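Local structure of 3-oxoacyl-(acyl-carrier protein) synthase II (Thermus thermophilus, 1J3N) at residues F220-D225 and P369-D374; T268-E273 and T305-R310; E293-I298 and R318-H323; L327-T332 and L373-V378; G358-T363 and R382-D387. The protein probably catalyses the condensing step of fatty acid elongation, joining an acyl group to malonyl-acyl-carrier protein to give a 3-oxoacyl product. All coordinates share one frame; numbering follows the deposited sequence.

Contact 1 of 5, residues F220-D225 and P369-D374; sequences FTLSRD and PDPELD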
# COMPACT_ATOMS: atom_id res chain seq x y z
N PHE A 220 0.85 -29.33 2.62
CA PHE A 220 -0.13 -30.40 2.55
C PHE A 220 0.38 -31.74 3.06
O PHE A 220 -0.35 -32.73 3.02
CB PHE A 220 -0.66 -30.54 1.12
CG PHE A 220 -1.11 -29.23 0.52
CD1 PHE A 220 -2.07 -28.44 1.16
CD2 PHE A 220 -0.54 -28.75 -0.66
CE1 PHE A 220 -2.44 -27.20 0.64
CE2 PHE A 220 -0.91 -27.51 -1.19
CZ PHE A 220 -1.86 -26.74 -0.53
N THR A 221 1.63 -31.80 3.54
CA THR A 221 2.15 -33.05 4.07
C THR A 221 1.84 -33.13 5.56
O THR A 221 1.62 -32.11 6.21
CB THR A 221 3.67 -33.18 3.90
OG1 THR A 221 4.32 -32.15 4.64
CG2 THR A 221 4.06 -33.11 2.43
N LEU A 222 1.83 -34.34 6.09
CA LEU A 222 1.55 -34.56 7.50
C LEU A 222 2.63 -33.98 8.41
O LEU A 222 2.36 -33.66 9.56
CB LEU A 222 1.41 -36.06 7.76
CG LEU A 222 0.17 -36.75 7.19
CD1 LEU A 222 0.41 -38.25 7.05
CD2 LEU A 222 -1.02 -36.47 8.11
N SER A 223 3.85 -33.85 7.89
CA SER A 223 4.97 -33.33 8.67
C SER A 223 5.27 -31.84 8.48
O SER A 223 6.32 -31.35 8.91
CB SER A 223 6.23 -34.14 8.37
OG SER A 223 6.49 -34.18 6.97
N ARG A 224 4.35 -31.11 7.84
CA ARG A 224 4.54 -29.67 7.60
C ARG A 224 4.64 -28.90 8.93
O ARG A 224 3.79 -29.05 9.80
CB ARG A 224 3.38 -29.13 6.75
CG ARG A 224 1.99 -29.31 7.35
CD ARG A 224 0.93 -28.87 6.33
NE ARG A 224 -0.42 -28.72 6.88
CZ ARG A 224 -1.34 -29.68 6.95
NH1 ARG A 224 -1.06 -30.90 6.51
NH2 ARG A 224 -2.54 -29.42 7.45
N ASP A 225 5.68 -28.08 9.07
CA ASP A 225 5.90 -27.35 10.32
C ASP A 225 6.24 -25.86 10.21
O ASP A 225 7.08 -25.36 10.96
CB ASP A 225 7.01 -28.03 11.11
CG ASP A 225 8.40 -27.75 10.53
OD1 ASP A 225 8.59 -27.97 9.31
OD2 ASP A 225 9.29 -27.32 11.30
N PRO A 369 1.74 -37.20 2.08
CA PRO A 369 0.51 -36.41 1.93
C PRO A 369 -0.48 -36.63 3.06
O PRO A 369 -0.61 -37.74 3.57
CB PRO A 369 -0.03 -36.86 0.57
CG PRO A 369 0.49 -38.28 0.45
CD PRO A 369 1.91 -38.13 0.95
N ASP A 370 -1.16 -35.55 3.45
CA ASP A 370 -2.16 -35.60 4.51
C ASP A 370 -3.49 -36.07 3.93
O ASP A 370 -4.05 -35.43 3.05
CB ASP A 370 -2.34 -34.20 5.12
CG ASP A 370 -3.11 -34.23 6.43
OD1 ASP A 370 -4.17 -34.90 6.49
OD2 ASP A 370 -2.66 -33.58 7.39
N PRO A 371 -4.01 -37.21 4.42
CA PRO A 371 -5.27 -37.76 3.94
C PRO A 371 -6.51 -36.89 4.19
O PRO A 371 -7.49 -36.99 3.47
CB PRO A 371 -5.36 -39.11 4.65
CG PRO A 371 -4.64 -38.84 5.95
CD PRO A 371 -3.44 -38.05 5.50
N GLU A 372 -6.46 -36.05 5.21
CA GLU A 372 -7.59 -35.18 5.52
C GLU A 372 -7.82 -34.16 4.40
O GLU A 372 -8.91 -33.62 4.25
CB GLU A 372 -7.34 -34.45 6.84
CG GLU A 372 -8.41 -33.42 7.18
CD GLU A 372 -8.04 -32.56 8.36
OE1 GLU A 372 -8.28 -32.97 9.52
OE2 GLU A 372 -7.49 -31.46 8.13
N LEU A 373 -6.77 -33.90 3.61
CA LEU A 373 -6.84 -32.95 2.50
C LEU A 373 -6.82 -33.73 1.18
O LEU A 373 -5.79 -33.81 0.52
CB LEU A 373 -5.63 -32.00 2.56
CG LEU A 373 -5.29 -31.42 3.94
CD1 LEU A 373 -3.98 -30.67 3.88
CD2 LEU A 373 -6.42 -30.51 4.40
N ASP A 374 -7.97 -34.28 0.81
CA ASP A 374 -8.07 -35.09 -0.40
C ASP A 374 -8.20 -34.34 -1.72
O ASP A 374 -9.22 -34.44 -2.41
CB ASP A 374 -9.23 -36.09 -0.26
CG ASP A 374 -10.57 -35.39 -0.14
OD1 ASP A 374 -10.72 -34.55 0.77
OD2 ASP A 374 -11.48 -35.70 -0.94
O HOH W 1 -4.71 -31.29 7.89
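Arg224 and Asp370 form a salt bridge, NH1 to OD2 3.2 Å. It joins the loop between helix 213-216 and strand 232-240 to the loop between strands 359-360 and 382-383. Two type I beta turns meet here, Thr221 to Arg224 and Asp370 to Leu373, the second with an Asx turn at Asp370. OD2 is approached on its anti side, tilted somewhat out of the carboxylate plane, and the guanidinium plane stands 50° from it. NH1 also donates to Thr221 O at 3.0 Å. NE and NH2 bond to Thr305 O and Pro306 O, which fixes the group's rotation. An alanine here would probably leave Asp370 OD2 without its charged partner and three backbone oxygens without this donor. Between the backbones, Asp370 N donates to Phe220 O at 3.0 Å. Leu373 CD1 lies at the Phe220 ring edge, 4.0 Å from CD1 of Phe220. Leu222 CD2 meets Pro371 CD. A water accepts from Arg224 NH2 and donates to Asp370 OD2 and Glu372 OE2, the last at 2.8 Å.

Contact 2 of 5, residues T268-E273 and T305-R310; sequences TEPHPE and TPVGDR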
# COMPACT_ATOMS: atom_id res chain seq x y z
N THR A 268 -2.47 -12.90 13.23
CA THR A 268 -1.59 -13.78 12.46
C THR A 268 -2.19 -15.14 12.09
O THR A 268 -1.71 -15.80 11.17
CB THR A 268 -0.27 -14.01 13.22
OG1 THR A 268 -0.52 -14.77 14.41
CG2 THR A 268 0.35 -12.67 13.61
N GLU A 269 -3.23 -15.55 12.81
CA GLU A 269 -3.88 -16.83 12.54
C GLU A 269 -5.00 -16.70 11.53
O GLU A 269 -5.89 -15.87 11.68
CB GLU A 269 -4.46 -17.41 13.84
CG GLU A 269 -3.43 -18.06 14.74
CD GLU A 269 -2.98 -19.40 14.21
OE1 GLU A 269 -3.81 -20.33 14.14
OE2 GLU A 269 -1.79 -19.53 13.85
N PRO A 270 -4.99 -17.52 10.47
CA PRO A 270 -6.06 -17.41 9.49
C PRO A 270 -7.29 -18.12 10.05
O PRO A 270 -7.17 -18.94 10.96
CB PRO A 270 -5.49 -18.13 8.29
CG PRO A 270 -4.75 -19.26 8.95
CD PRO A 270 -4.04 -18.59 10.11
N HIS A 271 -8.46 -17.79 9.51
CA HIS A 271 -9.69 -18.43 9.94
C HIS A 271 -9.47 -19.93 9.70
O HIS A 271 -9.23 -20.36 8.58
CB HIS A 271 -10.86 -17.91 9.11
CG HIS A 271 -12.20 -18.19 9.70
ND1 HIS A 271 -12.74 -19.46 9.75
CD2 HIS A 271 -13.09 -17.38 10.32
CE1 HIS A 271 -13.91 -19.41 10.38
NE2 HIS A 271 -14.14 -18.16 10.73
N PRO A 272 -9.55 -20.74 10.76
CA PRO A 272 -9.35 -22.19 10.65
C PRO A 272 -10.21 -22.90 9.60
O PRO A 272 -9.82 -23.95 9.07
CB PRO A 272 -9.62 -22.69 12.07
CG PRO A 272 -10.65 -21.72 12.56
CD PRO A 272 -10.07 -20.40 12.10
N GLU A 273 -11.36 -22.32 9.29
CA GLU A 273 -12.26 -22.91 8.31
C GLU A 273 -12.13 -22.27 6.92
O GLU A 273 -12.86 -22.62 6.00
CB GLU A 273 -13.70 -22.79 8.81
CG GLU A 273 -13.87 -23.32 10.24
CD GLU A 273 -15.31 -23.24 10.73
OE1 GLU A 273 -15.96 -22.19 10.54
OE2 GLU A 273 -15.78 -24.22 11.33
N THR A 305 1.84 -24.78 6.53
CA THR A 305 1.51 -24.63 7.94
C THR A 305 0.29 -25.49 8.24
O THR A 305 -0.60 -25.64 7.40
CB THR A 305 1.18 -23.17 8.32
OG1 THR A 305 -0.05 -22.78 7.70
CG2 THR A 305 2.29 -22.22 7.87
N PRO A 306 0.24 -26.09 9.44
CA PRO A 306 -0.89 -26.93 9.83
C PRO A 306 -2.26 -26.28 9.60
O PRO A 306 -3.05 -26.76 8.79
CB PRO A 306 -0.61 -27.22 11.30
CG PRO A 306 0.88 -27.28 11.34
CD PRO A 306 1.29 -26.09 10.48
N VAL A 307 -2.53 -25.19 10.31
CA VAL A 307 -3.82 -24.49 10.21
C VAL A 307 -4.09 -23.86 8.85
O VAL A 307 -5.18 -23.99 8.30
CB VAL A 307 -3.94 -23.39 11.29
CG1 VAL A 307 -5.29 -22.69 11.18
CG2 VAL A 307 -3.77 -23.99 12.67
N GLY A 308 -3.09 -23.17 8.31
CA GLY A 308 -3.25 -22.52 7.02
C GLY A 308 -3.50 -23.47 5.85
O GLY A 308 -4.47 -23.31 5.11
N ASP A 309 -2.62 -24.45 5.66
CA ASP A 309 -2.78 -25.40 4.56
C ASP A 309 -4.16 -26.07 4.59
O ASP A 309 -4.73 -26.36 3.54
CB ASP A 309 -1.67 -26.46 4.62
CG ASP A 309 -0.35 -25.96 4.07
OD1 ASP A 309 -0.11 -24.73 4.10
OD2 ASP A 309 0.46 -26.80 3.61
N ARG A 310 -4.70 -26.30 5.78
CA ARG A 310 -6.02 -26.92 5.92
C ARG A 310 -7.17 -25.94 5.66
O ARG A 310 -8.18 -26.29 5.04
CB ARG A 310 -6.17 -27.51 7.33
CG ARG A 310 -7.55 -28.08 7.63
CD ARG A 310 -7.54 -28.82 8.97
NE ARG A 310 -8.84 -29.41 9.28
CZ ARG A 310 -9.75 -28.83 10.05
NH1 ARG A 310 -9.51 -27.64 10.57
NH2 ARG A 310 -10.91 -29.43 10.28
O HOH W 2 -7.38 -25.17 9.66
O HOH W 3 -11.29 -25.85 11.14
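Val307 packs on Pro270 and Glu269 of the 268-273 loop, and both of its methyls are in use. CG1 is anti to the backbone N (chi1 -179°) and meets Pro270 CG at 4.1 Å. The two side chains cross obliquely. CG1 also lies 4.1 Å from Pro272 CA. CG2 takes the carboxylate end of Glu269, with OE1 at 3.9 Å. The Glu269 chain bends at chi2 and crosses Val307 at about a right angle. Pro270 CG also rests on the bare backbone of Gly308, 4.1 Å from its CA. The polar link is made by water. One water donates to both Pro272 O and Val307 O, each at 2.8 Å. A second accepts from Arg310 NH1 at 2.6 Å and gives a weak bond to Pro272 O. The extended Arg310 chain sends NE to Glu372. Thr305 holds the N-cap position, where OG1 accepts a weak bond from Gly308 N. The arrangement is a proline-rich surface loop packed on the capped first turn of helix 306-324.

Contact 3 of 5, residues E293-I298 and R318-H323; sequences EQVGYI and RVFGDH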
# COMPACT_ATOMS: atom_id res chain seq x y z
N GLU A 293 -16.91 -24.91 -11.75
CA GLU A 293 -16.52 -26.02 -12.62
C GLU A 293 -15.70 -25.65 -13.84
O GLU A 293 -15.20 -26.52 -14.54
CB GLU A 293 -17.76 -26.81 -13.06
CG GLU A 293 -19.02 -25.98 -13.22
CD GLU A 293 -19.69 -25.70 -11.89
OE1 GLU A 293 -19.85 -24.51 -11.53
OE2 GLU A 293 -20.07 -26.67 -11.20
N GLN A 294 -15.56 -24.36 -14.11
CA GLN A 294 -14.79 -23.91 -15.26
C GLN A 294 -13.31 -23.77 -14.92
O GLN A 294 -12.49 -23.52 -15.80
CB GLN A 294 -15.34 -22.57 -15.76
CG GLN A 294 -16.68 -22.68 -16.47
CD GLN A 294 -17.19 -21.34 -16.92
OE1 GLN A 294 -17.81 -20.60 -16.16
NE2 GLN A 294 -16.93 -21.00 -18.18
N VAL A 295 -12.98 -23.92 -13.64
CA VAL A 295 -11.60 -23.81 -13.20
C VAL A 295 -10.96 -25.19 -13.17
O VAL A 295 -11.56 -26.14 -12.67
CB VAL A 295 -11.51 -23.18 -11.77
CG1 VAL A 295 -10.07 -23.21 -11.26
CG2 VAL A 295 -12.02 -21.75 -11.81
N GLY A 296 -9.75 -25.29 -13.72
CA GLY A 296 -9.04 -26.55 -13.74
C GLY A 296 -7.75 -26.55 -12.94
O GLY A 296 -7.18 -27.61 -12.67
N TYR A 297 -7.29 -25.36 -12.55
CA TYR A 297 -6.06 -25.23 -11.77
C TYR A 297 -6.12 -24.13 -10.71
O TYR A 297 -6.71 -23.07 -10.94
CB TYR A 297 -4.87 -24.95 -12.69
CG TYR A 297 -3.57 -24.70 -11.94
CD1 TYR A 297 -3.09 -25.63 -11.02
CD2 TYR A 297 -2.82 -23.55 -12.17
CE1 TYR A 297 -1.89 -25.43 -10.36
CE2 TYR A 297 -1.60 -23.33 -11.50
CZ TYR A 297 -1.15 -24.29 -10.60
OH TYR A 297 0.06 -24.13 -9.95
N ILE A 298 -5.51 -24.39 -9.55
CA ILE A 298 -5.45 -23.42 -8.47
C ILE A 298 -4.04 -23.35 -7.92
O ILE A 298 -3.54 -24.33 -7.37
CB ILE A 298 -6.37 -23.77 -7.28
CG1 ILE A 298 -7.83 -23.80 -7.72
CG2 ILE A 298 -6.18 -22.74 -6.18
CD1 ILE A 298 -8.81 -24.05 -6.57
N ARG A 318 -15.23 -26.06 -0.17
CA ARG A 318 -16.47 -25.33 0.07
C ARG A 318 -16.96 -24.59 -1.17
O ARG A 318 -18.16 -24.59 -1.46
CB ARG A 318 -16.30 -24.34 1.22
CG ARG A 318 -17.60 -23.64 1.62
CD ARG A 318 -17.45 -22.75 2.84
NE ARG A 318 -16.94 -23.47 4.01
CZ ARG A 318 -15.64 -23.59 4.30
NH1 ARG A 318 -14.73 -23.04 3.51
NH2 ARG A 318 -15.26 -24.26 5.39
N VAL A 319 -16.04 -23.96 -1.90
CA VAL A 319 -16.39 -23.21 -3.09
C VAL A 319 -16.58 -24.07 -4.34
O VAL A 319 -17.39 -23.75 -5.20
CB VAL A 319 -15.31 -22.14 -3.41
CG1 VAL A 319 -15.72 -21.34 -4.64
CG2 VAL A 319 -15.11 -21.23 -2.22
N PHE A 320 -15.82 -25.15 -4.44
CA PHE A 320 -15.91 -26.01 -5.62
C PHE A 320 -16.68 -27.32 -5.44
O PHE A 320 -16.87 -28.05 -6.41
CB PHE A 320 -14.49 -26.27 -6.14
CG PHE A 320 -13.80 -25.02 -6.64
CD1 PHE A 320 -14.03 -24.56 -7.94
CD2 PHE A 320 -12.94 -24.31 -5.82
CE1 PHE A 320 -13.41 -23.40 -8.40
CE2 PHE A 320 -12.32 -23.15 -6.28
CZ PHE A 320 -12.56 -22.70 -7.57
N GLY A 321 -17.12 -27.60 -4.22
CA GLY A 321 -17.88 -28.81 -3.96
C GLY A 321 -17.48 -30.05 -4.74
O GLY A 321 -16.34 -30.50 -4.66
N ASP A 322 -18.42 -30.61 -5.50
CA ASP A 322 -18.18 -31.81 -6.29
C ASP A 322 -17.02 -31.65 -7.26
O ASP A 322 -16.41 -32.64 -7.67
CB ASP A 322 -19.43 -32.19 -7.10
CG ASP A 322 -20.65 -32.45 -6.22
OD1 ASP A 322 -20.55 -33.26 -5.28
OD2 ASP A 322 -21.71 -31.84 -6.49
N HIS A 323 -16.73 -30.41 -7.63
CA HIS A 323 -15.66 -30.14 -8.58
C HIS A 323 -14.25 -30.15 -7.99
O HIS A 323 -13.28 -30.40 -8.70
CB HIS A 323 -15.90 -28.80 -9.27
CG HIS A 323 -14.96 -28.54 -10.40
ND1 HIS A 323 -14.99 -29.25 -11.58
CD2 HIS A 323 -13.92 -27.67 -10.51
CE1 HIS A 323 -14.03 -28.83 -12.37
NE2 HIS A 323 -13.36 -27.87 -11.75
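His323 lays one face of its imidazole on Glu293. The CA of Glu293 stands over the middle of the ring, 3.5 Å from its centroid and 2° off the normal, a CH-pi contact. A chi1 of -172° sets CG of His323 anti to the backbone N, and its CB already points toward 293-298. NE2 donates to Val295 O at 2.7 Å. The bond is straight, 163° at the hydrogen, and runs nearly along the C=O axis with the oxygen close to the ring plane. NE2 therefore carries the proton. Glu293 O is 3.4 Å from CE1 of the same ring. A leucine in place of His323 would probably leave Val295 O without this donor and lose the flat surface under Glu293. The contact belongs to a beta-alpha-beta unit, in which helix 306-324 connects the parallel strands 297-299 and 328-330. Phe320, earlier on the helix, puts its ring between two aliphatic side chains. Val295 crosses it at about a right angle, with CB 3.9 Å from CE1. Ile298 meets it tip to tip, CD1 to CE2 3.6 Å. The ring also touches Leu327 and Leu390. Val295 leans on Leu285 of helix 275-288. On the helix side, His323 N donates to Phe320 O at 2.7 Å.

Contact 4 of 5, residues L327-T332 and L373-V378; sequences LMVSST and LDLDFV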
# COMPACT_ATOMS: atom_id res chain seq x y z
N LEU A 327 -10.14 -30.81 -9.54
CA LEU A 327 -9.17 -29.73 -9.64
C LEU A 327 -7.75 -30.23 -9.50
O LEU A 327 -7.51 -31.33 -9.01
CB LEU A 327 -9.40 -28.70 -8.52
CG LEU A 327 -10.60 -27.76 -8.48
CD1 LEU A 327 -10.68 -27.14 -7.09
CD2 LEU A 327 -10.46 -26.69 -9.55
N MET A 328 -6.81 -29.40 -9.93
CA MET A 328 -5.39 -29.70 -9.79
C MET A 328 -4.89 -28.53 -8.97
O MET A 328 -5.14 -27.37 -9.33
CB MET A 328 -4.67 -29.74 -11.14
CG MET A 328 -4.92 -31.01 -11.94
SD MET A 328 -3.92 -31.05 -13.44
CE MET A 328 -4.85 -29.90 -14.48
N VAL A 329 -4.21 -28.81 -7.87
CA VAL A 329 -3.71 -27.75 -7.01
C VAL A 329 -2.23 -27.98 -6.74
O VAL A 329 -1.81 -29.09 -6.42
CB VAL A 329 -4.47 -27.73 -5.65
CG1 VAL A 329 -4.10 -26.49 -4.85
CG2 VAL A 329 -5.98 -27.79 -5.89
N SER A 330 -1.42 -26.93 -6.89
CA SER A 330 0.00 -27.08 -6.60
C SER A 330 0.53 -25.82 -5.93
O SER A 330 0.02 -24.72 -6.15
CB SER A 330 0.81 -27.39 -7.88
OG SER A 330 1.12 -26.23 -8.62
N SER A 331 1.52 -26.00 -5.07
CA SER A 331 2.10 -24.87 -4.36
C SER A 331 3.52 -24.60 -4.83
O SER A 331 4.41 -25.43 -4.68
CB SER A 331 2.12 -25.13 -2.86
OG SER A 331 2.78 -24.08 -2.18
N THR A 332 3.71 -23.40 -5.39
CA THR A 332 5.01 -22.97 -5.87
C THR A 332 5.95 -22.90 -4.66
O THR A 332 7.14 -23.20 -4.76
CB THR A 332 4.91 -21.57 -6.51
OG1 THR A 332 3.96 -21.59 -7.57
CG2 THR A 332 6.28 -21.12 -7.05
N LEU A 373 -6.77 -33.90 3.61
CA LEU A 373 -6.84 -32.95 2.50
C LEU A 373 -6.82 -33.73 1.18
O LEU A 373 -5.79 -33.81 0.52
CB LEU A 373 -5.63 -32.00 2.56
CG LEU A 373 -5.29 -31.42 3.94
CD1 LEU A 373 -3.98 -30.67 3.88
CD2 LEU A 373 -6.42 -30.51 4.40
N ASP A 374 -7.97 -34.28 0.81
CA ASP A 374 -8.07 -35.09 -0.40
C ASP A 374 -8.20 -34.34 -1.72
O ASP A 374 -9.22 -34.44 -2.41
CB ASP A 374 -9.23 -36.09 -0.26
CG ASP A 374 -10.57 -35.39 -0.14
OD1 ASP A 374 -10.72 -34.55 0.77
OD2 ASP A 374 -11.48 -35.70 -0.94
N LEU A 375 -7.17 -33.59 -2.08
CA LEU A 375 -7.18 -32.85 -3.33
C LEU A 375 -5.97 -33.30 -4.13
O LEU A 375 -5.00 -33.82 -3.56
CB LEU A 375 -7.10 -31.34 -3.08
CG LEU A 375 -8.32 -30.67 -2.45
CD1 LEU A 375 -8.07 -29.17 -2.32
CD2 LEU A 375 -9.55 -30.92 -3.32
N ASP A 376 -6.02 -33.12 -5.44
CA ASP A 376 -4.92 -33.50 -6.30
C ASP A 376 -3.86 -32.39 -6.24
O ASP A 376 -4.03 -31.35 -6.85
CB ASP A 376 -5.41 -33.67 -7.75
CG ASP A 376 -4.33 -34.19 -8.67
OD1 ASP A 376 -3.14 -34.15 -8.30
OD2 ASP A 376 -4.67 -34.65 -9.78
N PHE A 377 -2.78 -32.64 -5.49
CA PHE A 377 -1.72 -31.64 -5.33
C PHE A 377 -0.56 -31.71 -6.33
O PHE A 377 0.49 -31.10 -6.11
CB PHE A 377 -1.19 -31.70 -3.90
CG PHE A 377 -2.21 -31.31 -2.87
CD1 PHE A 377 -2.79 -30.04 -2.89
CD2 PHE A 377 -2.62 -32.22 -1.90
CE1 PHE A 377 -3.77 -29.68 -1.96
CE2 PHE A 377 -3.60 -31.87 -0.96
CZ PHE A 377 -4.18 -30.60 -0.99
N VAL A 378 -0.76 -32.44 -7.42
CA VAL A 378 0.23 -32.56 -8.49
C VAL A 378 1.67 -32.81 -8.01
O VAL A 378 2.54 -31.93 -8.07
CB VAL A 378 0.19 -31.28 -9.37
CG1 VAL A 378 0.99 -31.47 -10.63
CG2 VAL A 378 -1.26 -30.92 -9.70
O HOH W 4 -8.25 -32.49 -6.68
O HOH W 5 -7.05 -33.56 -10.86
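Val329 and Asp376 share the one direct hydrogen bond between these segments. Val329 N donates to Asp376 O at 2.7 Å, almost in line with the carbonyl. Here the irregular 373-378 segment lies beside strand 328-330 of the large mixed sheet, and an Asx turn shapes it at Asp376. Residues 375-378 run at 54° to residues 327-330. The packed part lies around Val329, Phe377 and Val378. CB of Val329 is 4.0 Å from CD1 of Phe377, and its CG2 faces the more distant Leu375 CD1. The Phe377 ring also stacks on Phe220. Val378 points toward the strand and sets CG2 3.9 Å from Met328 CB. Beyond it, CB of Ser330 faces CB of Val378, while the Ser330 hydroxyl bonds to Tyr297 and Pro361. The other end, at Leu327 and Asp376, is looser and holds water. Leu327 O accepts from two waters. One of them accepts from Asp376 N at 2.6 Å and so links the two backbones. The other donates to Asp376 OD2 at 2.8 Å, linking Leu327 O to the carboxylate. OD2 has a second, charged partner in Arg382, a salt bridge likely to favour the ionised carboxylate. The other oxygen, OD1, closes the Asx turn by accepting from Val378 N at 3.1 Å.

Contact 5 of 5, residues G358-T363 and R382-D387; sequences GVIPPT and REAKVD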
# COMPACT_ATOMS: atom_id res chain seq x y z
N GLY A 358 0.67 -25.04 -21.00
CA GLY A 358 -0.13 -26.25 -20.93
C GLY A 358 0.47 -27.34 -20.05
O GLY A 358 0.27 -28.53 -20.30
N VAL A 359 1.23 -26.93 -19.04
CA VAL A 359 1.84 -27.88 -18.10
C VAL A 359 1.63 -27.28 -16.71
O VAL A 359 1.81 -26.08 -16.51
CB VAL A 359 3.36 -28.06 -18.34
CG1 VAL A 359 3.92 -29.02 -17.29
CG2 VAL A 359 3.62 -28.61 -19.74
N ILE A 360 1.23 -28.13 -15.77
CA ILE A 360 0.98 -27.69 -14.41
C ILE A 360 2.20 -27.96 -13.53
O ILE A 360 2.69 -29.09 -13.47
CB ILE A 360 -0.23 -28.42 -13.80
CG1 ILE A 360 -1.41 -28.38 -14.78
CG2 ILE A 360 -0.62 -27.77 -12.48
CD1 ILE A 360 -1.86 -26.99 -15.17
N PRO A 361 2.69 -26.92 -12.83
CA PRO A 361 3.85 -27.07 -11.96
C PRO A 361 3.50 -27.97 -10.77
O PRO A 361 2.37 -27.95 -10.30
CB PRO A 361 4.17 -25.64 -11.56
CG PRO A 361 2.83 -24.98 -11.57
CD PRO A 361 2.21 -25.53 -12.84
N PRO A 362 4.47 -28.75 -10.28
CA PRO A 362 4.28 -29.67 -9.15
C PRO A 362 4.44 -29.07 -7.75
O PRO A 362 4.97 -27.97 -7.58
CB PRO A 362 5.34 -30.72 -9.39
CG PRO A 362 6.50 -29.83 -9.79
CD PRO A 362 5.85 -28.86 -10.79
N THR A 363 3.99 -29.84 -6.77
CA THR A 363 4.13 -29.47 -5.38
C THR A 363 5.15 -30.50 -4.94
O THR A 363 4.79 -31.67 -4.72
CB THR A 363 2.83 -29.68 -4.56
OG1 THR A 363 1.78 -28.88 -5.11
CG2 THR A 363 3.05 -29.29 -3.11
N ARG A 382 2.43 -31.94 -14.82
CA ARG A 382 1.45 -32.61 -15.66
C ARG A 382 0.96 -31.81 -16.85
O ARG A 382 0.55 -30.65 -16.72
CB ARG A 382 0.25 -33.02 -14.81
CG ARG A 382 -0.69 -33.99 -15.50
CD ARG A 382 -1.87 -34.30 -14.59
NE ARG A 382 -1.41 -34.62 -13.25
CZ ARG A 382 -2.20 -34.67 -12.18
NH1 ARG A 382 -3.50 -34.43 -12.30
NH2 ARG A 382 -1.69 -34.96 -10.99
N GLU A 383 1.00 -32.44 -18.02
CA GLU A 383 0.53 -31.82 -19.26
C GLU A 383 -0.98 -31.70 -19.12
O GLU A 383 -1.67 -32.70 -18.97
CB GLU A 383 0.86 -32.70 -20.47
CG GLU A 383 2.21 -32.46 -21.14
CD GLU A 383 2.08 -31.72 -22.47
OE1 GLU A 383 1.11 -31.97 -23.21
OE2 GLU A 383 2.97 -30.90 -22.79
N ALA A 384 -1.48 -30.47 -19.17
CA ALA A 384 -2.91 -30.23 -19.05
C ALA A 384 -3.26 -28.88 -19.65
O ALA A 384 -2.54 -27.89 -19.45
CB ALA A 384 -3.32 -30.28 -17.58
N LYS A 385 -4.35 -28.84 -20.40
CA LYS A 385 -4.81 -27.62 -21.05
C LYS A 385 -6.04 -27.05 -20.35
O LYS A 385 -7.18 -27.32 -20.75
CB LYS A 385 -5.13 -27.91 -22.51
CG LYS A 385 -5.69 -26.73 -23.31
CD LYS A 385 -6.19 -27.18 -24.68
CE LYS A 385 -6.75 -26.01 -25.49
NZ LYS A 385 -5.70 -25.02 -25.84
N VAL A 386 -5.82 -26.25 -19.31
CA VAL A 386 -6.94 -25.65 -18.59
C VAL A 386 -7.34 -24.32 -19.22
O VAL A 386 -6.53 -23.65 -19.86
CB VAL A 386 -6.59 -25.44 -17.10
CG1 VAL A 386 -6.42 -26.78 -16.40
CG2 VAL A 386 -5.31 -24.63 -16.97
N ASP A 387 -8.60 -23.94 -19.04
CA ASP A 387 -9.11 -22.68 -19.59
C ASP A 387 -9.06 -21.58 -18.53
O ASP A 387 -8.87 -20.41 -18.85
CB ASP A 387 -10.55 -22.84 -20.05
CG ASP A 387 -10.70 -23.87 -21.15
OD1 ASP A 387 -10.03 -23.71 -22.20
OD2 ASP A 387 -11.47 -24.83 -20.97
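Gly358 O accepts from Ala384 N at 2.8 Å, with the donor above the carbonyl plane. Gly358 is the first residue to leave the helical conformation after helix 343-357, and its positive phi (71°) suits glycine. Val359 pairs with Glu383 as the non-hydrogen-bonded pair of a two-stranded antiparallel sheet. Their side chains share a face. Val359 CG2 lies 3.9 Å from Glu383 OE2, and CG1 lies 3.8 Å from Arg382 O. Ile360 forms the hydrogen-bonded pair with Arg382. Its N donates to Arg382 O at 2.8 Å, and its O accepts from Arg382 N at 3.2 Å. CG1 of Ile360, anti to the carbonyl carbon (chi1 -48°), meets Ala384 CB at 3.9 Å. The Arg382 guanidinium leads away to a salt bridge with Asp376. Further along, Pro361 touches Tyr297 of strand 297-299, and Thr363 OG1 bonds to Phe377 O and Ser331 N. All three hydrogen bonds between the segments are between backbones, so the side chains add mainly apolar contact to a pairing made by the main chain.

In the fold
Contacts 3 and 4 are buried, contact 1 is partly so, and contacts 2 and 5 lie at the surface. Contacts 2 and 3 both use helix 306-324, one at its start and the other near its end. Contacts 3 and 4 meet on neighbouring strands, 297-299 and 328-330, where Tyr297 bonds to Ser330. Contacts 1 and 4 share Leu373 and Asp374. Their chemistry differs. Contact 1 has a charged pair, contact 2 combines proline-valine packing with water bridges, contact 3 relies on aromatic side chains, and contact 5 on backbone pairing. Contact 4 mixes apolar packing with a watered end. Salt bridges tie Glu372 to Arg310, joining contacts 1 and 2, and Asp376 to Arg382, joining contacts 4 and 5.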